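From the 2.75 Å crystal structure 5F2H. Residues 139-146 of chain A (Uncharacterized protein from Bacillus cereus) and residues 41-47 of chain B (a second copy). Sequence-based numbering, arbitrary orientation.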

# COMPACT_ATOMS: atom_id res chain seq x y z
N ASP A 139 26.37 -17.18 6.61
CA ASP A 139 27.76 -17.03 6.91
C ASP A 139 28.52 -16.88 5.61
O ASP A 139 28.11 -17.41 4.57
N GLN A 140 29.60 -16.10 5.66
CA GLN A 140 30.47 -15.88 4.53
C GLN A 140 29.81 -15.12 3.36
O GLN A 140 30.20 -15.26 2.22
N GLU A 141 28.85 -14.28 3.70
CA GLU A 141 28.15 -13.48 2.74
C GLU A 141 28.30 -12.01 3.11
O GLU A 141 29.19 -11.63 3.86
N ASN A 142 27.40 -11.18 2.59
CA ASN A 142 27.40 -9.77 2.84
C ASN A 142 26.14 -9.19 2.24
O ASN A 142 25.26 -9.94 1.82
N ILE A 143 26.06 -7.86 2.15
CA ILE A 143 24.87 -7.21 1.62
C ILE A 143 24.67 -7.39 0.11
O ILE A 143 23.53 -7.53 -0.35
N ALA A 144 25.74 -7.42 -0.65
CA ALA A 144 25.60 -7.59 -2.07
C ALA A 144 25.01 -8.93 -2.44
O ALA A 144 24.11 -9.02 -3.29
N ILE A 145 25.48 -9.96 -1.75
CA ILE A 145 25.06 -11.33 -2.00
C ILE A 145 23.66 -11.71 -1.57
O ILE A 145 23.03 -12.57 -2.17
N VAL A 146 23.16 -11.05 -0.55
CA VAL A 146 21.85 -11.40 -0.03
C VAL A 146 20.76 -10.51 -0.58
O VAL A 146 19.61 -10.92 -0.64
N VAL B 41 29.04 -12.70 -10.57
CA VAL B 41 29.27 -11.66 -9.57
C VAL B 41 29.05 -12.26 -8.17
O VAL B 41 28.43 -13.31 -8.05
N GLY B 42 29.58 -11.61 -7.13
CA GLY B 42 29.39 -12.10 -5.77
C GLY B 42 30.42 -11.71 -4.72
O GLY B 42 30.18 -10.80 -3.92
N ASN B 43 31.49 -12.49 -4.64
CA ASN B 43 32.60 -12.25 -3.71
C ASN B 43 33.75 -12.97 -4.37
O ASN B 43 33.82 -14.19 -4.34
N GLU B 44 34.62 -12.20 -5.01
CA GLU B 44 35.74 -12.78 -5.70
C GLU B 44 36.70 -13.48 -4.77
O GLU B 44 37.22 -14.54 -5.09
N ALA B 45 36.96 -12.86 -3.63
CA ALA B 45 37.87 -13.42 -2.64
C ALA B 45 37.52 -14.87 -2.41
O ALA B 45 38.37 -15.74 -2.50
N GLN B 46 36.24 -15.13 -2.17
CA GLN B 46 35.75 -16.47 -1.95
C GLN B 46 35.94 -17.34 -3.18
O GLN B 46 36.23 -18.53 -3.06
N ILE B 47 35.75 -16.75 -4.37
CA ILE B 47 35.95 -17.49 -5.62
C ILE B 47 37.42 -17.85 -5.79
O ILE B 47 37.74 -18.98 -6.19

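Two helix starts meet here, each opened by an asparagine, and the contact is built from the loops and first turns around them. A:Asn142 and B:Asn43 both turn CA-to-CB toward the other chain, yet each commits its OD1 to its own backbone. A:Asn142 takes chi1 p (56°), which brings OD1 to 3.0 Å from A:Ile145 N in a nearly straight capping bond; B:Asn43 reaches the same end with chi1 t (-177°), its OD1 accepting from B:Gln46 N at 3.2 Å. The two rotamers serve the same kind of cap on differing N-cap backbones, with psi -168° in the first and 103° in the second. With the carbonyl ends occupied, the amides are left near the seam: A:Asn142 ND2 and B:Asn43 ND2 lie 4.1 Å apart, two donors that cannot satisfy each other, and both are hydrogen-bonded elsewhere in the structure.

A:Ile145 supplies the apolar filling. Its CA-to-CB bond points sideways, but the m,t rotamer extends the chain so that its end comes nearer, with CD1 4.0 Å from B:Asn43 CB. Its CG1 packs 3.7 Å from B:Gly42 O. Glycine suits B:Gly42 for a local reason: at phi 155° and psi -86°, a CB would jam against the preceding carbonyl oxygen.

The polar link lies apart from the A:Ile145 contact, where the CA-to-CB bonds of A:Gln140 and B:Gln46 both point toward the other chain. A:Gln140 is extended (chi1 m, chi2 t), whereas B:Gln46 bends at chi2 p (61°) after chi1 t. B:Gln46 NE2 donates to A:Gln140 OE1 at 2.9 Å, but the 124° angle at the hydrogen makes this a weak bond despite its short length. A:Glu141, by contrast, points away. The rule to read is modest: cap each helix internally, then let one isoleucine and a glutamine pair bridge the chains.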

# COMPACT_ATOMS: atom_id res chain seq x y z
CB ASP A 139 28.31 -18.19 7.73
CG ASP A 139 27.84 -18.17 9.19
OD1 ASP A 139 27.46 -17.07 9.66
OD2 ASP A 139 27.93 -19.23 9.88
CB GLN A 140 31.05 -17.21 4.06
CG GLN A 140 31.83 -17.88 5.17
CD GLN A 140 32.49 -19.18 4.77
OE1 GLN A 140 32.47 -19.58 3.61
NE2 GLN A 140 33.10 -19.83 5.75
CB GLU A 141 26.68 -13.89 2.66
CG GLU A 141 26.45 -15.30 2.15
CD GLU A 141 24.98 -15.60 1.92
OE1 GLU A 141 24.14 -14.69 2.03
OE2 GLU A 141 24.66 -16.76 1.60
CB ASN A 142 28.66 -9.14 2.25
CG ASN A 142 28.80 -9.42 0.77
OD1 ASN A 142 27.82 -9.43 0.05
ND2 ASN A 142 30.03 -9.64 0.32
CB ILE A 143 24.87 -5.71 1.93
CG1 ILE A 143 25.08 -5.47 3.42
CG2 ILE A 143 23.55 -5.09 1.48
CD1 ILE A 143 25.11 -4.01 3.79
CB ALA A 144 26.94 -7.43 -2.73
CB ILE A 145 26.03 -12.29 -1.30
CG1 ILE A 145 27.40 -12.17 -1.92
CG2 ILE A 145 25.54 -13.73 -1.42
CD1 ILE A 145 28.47 -12.99 -1.24
CB VAL A 146 21.87 -11.40 1.54
CG1 VAL A 146 22.12 -10.00 2.09
CG2 VAL A 146 20.58 -11.95 2.12
CB VAL B 41 28.27 -10.50 -9.80
CG1 VAL B 41 26.83 -11.00 -9.78
CG2 VAL B 41 28.45 -9.38 -8.78
CB ASN B 43 32.34 -12.79 -2.30
CG ASN B 43 33.48 -12.47 -1.33
OD1 ASN B 43 34.65 -12.43 -1.71
ND2 ASN B 43 33.14 -12.29 -0.07
CB GLU B 44 36.50 -11.72 -6.50
CG GLU B 44 35.71 -11.10 -7.63
CD GLU B 44 36.60 -10.19 -8.44
OE1 GLU B 44 37.66 -9.81 -7.92
OE2 GLU B 44 36.26 -9.86 -9.60
CB ALA B 45 37.80 -12.63 -1.35
CB GLN B 46 34.27 -16.39 -1.61
CG GLN B 46 33.59 -17.72 -1.26
CD GLN B 46 34.18 -18.41 -0.02
OE1 GLN B 46 35.38 -18.63 0.06
NE2 GLN B 46 33.30 -18.85 0.88
CB ILE B 47 35.43 -16.70 -6.83
CG1 ILE B 47 33.91 -16.54 -6.71
CG2 ILE B 47 35.72 -17.44 -8.13
CD1 ILE B 47 33.31 -15.66 -7.78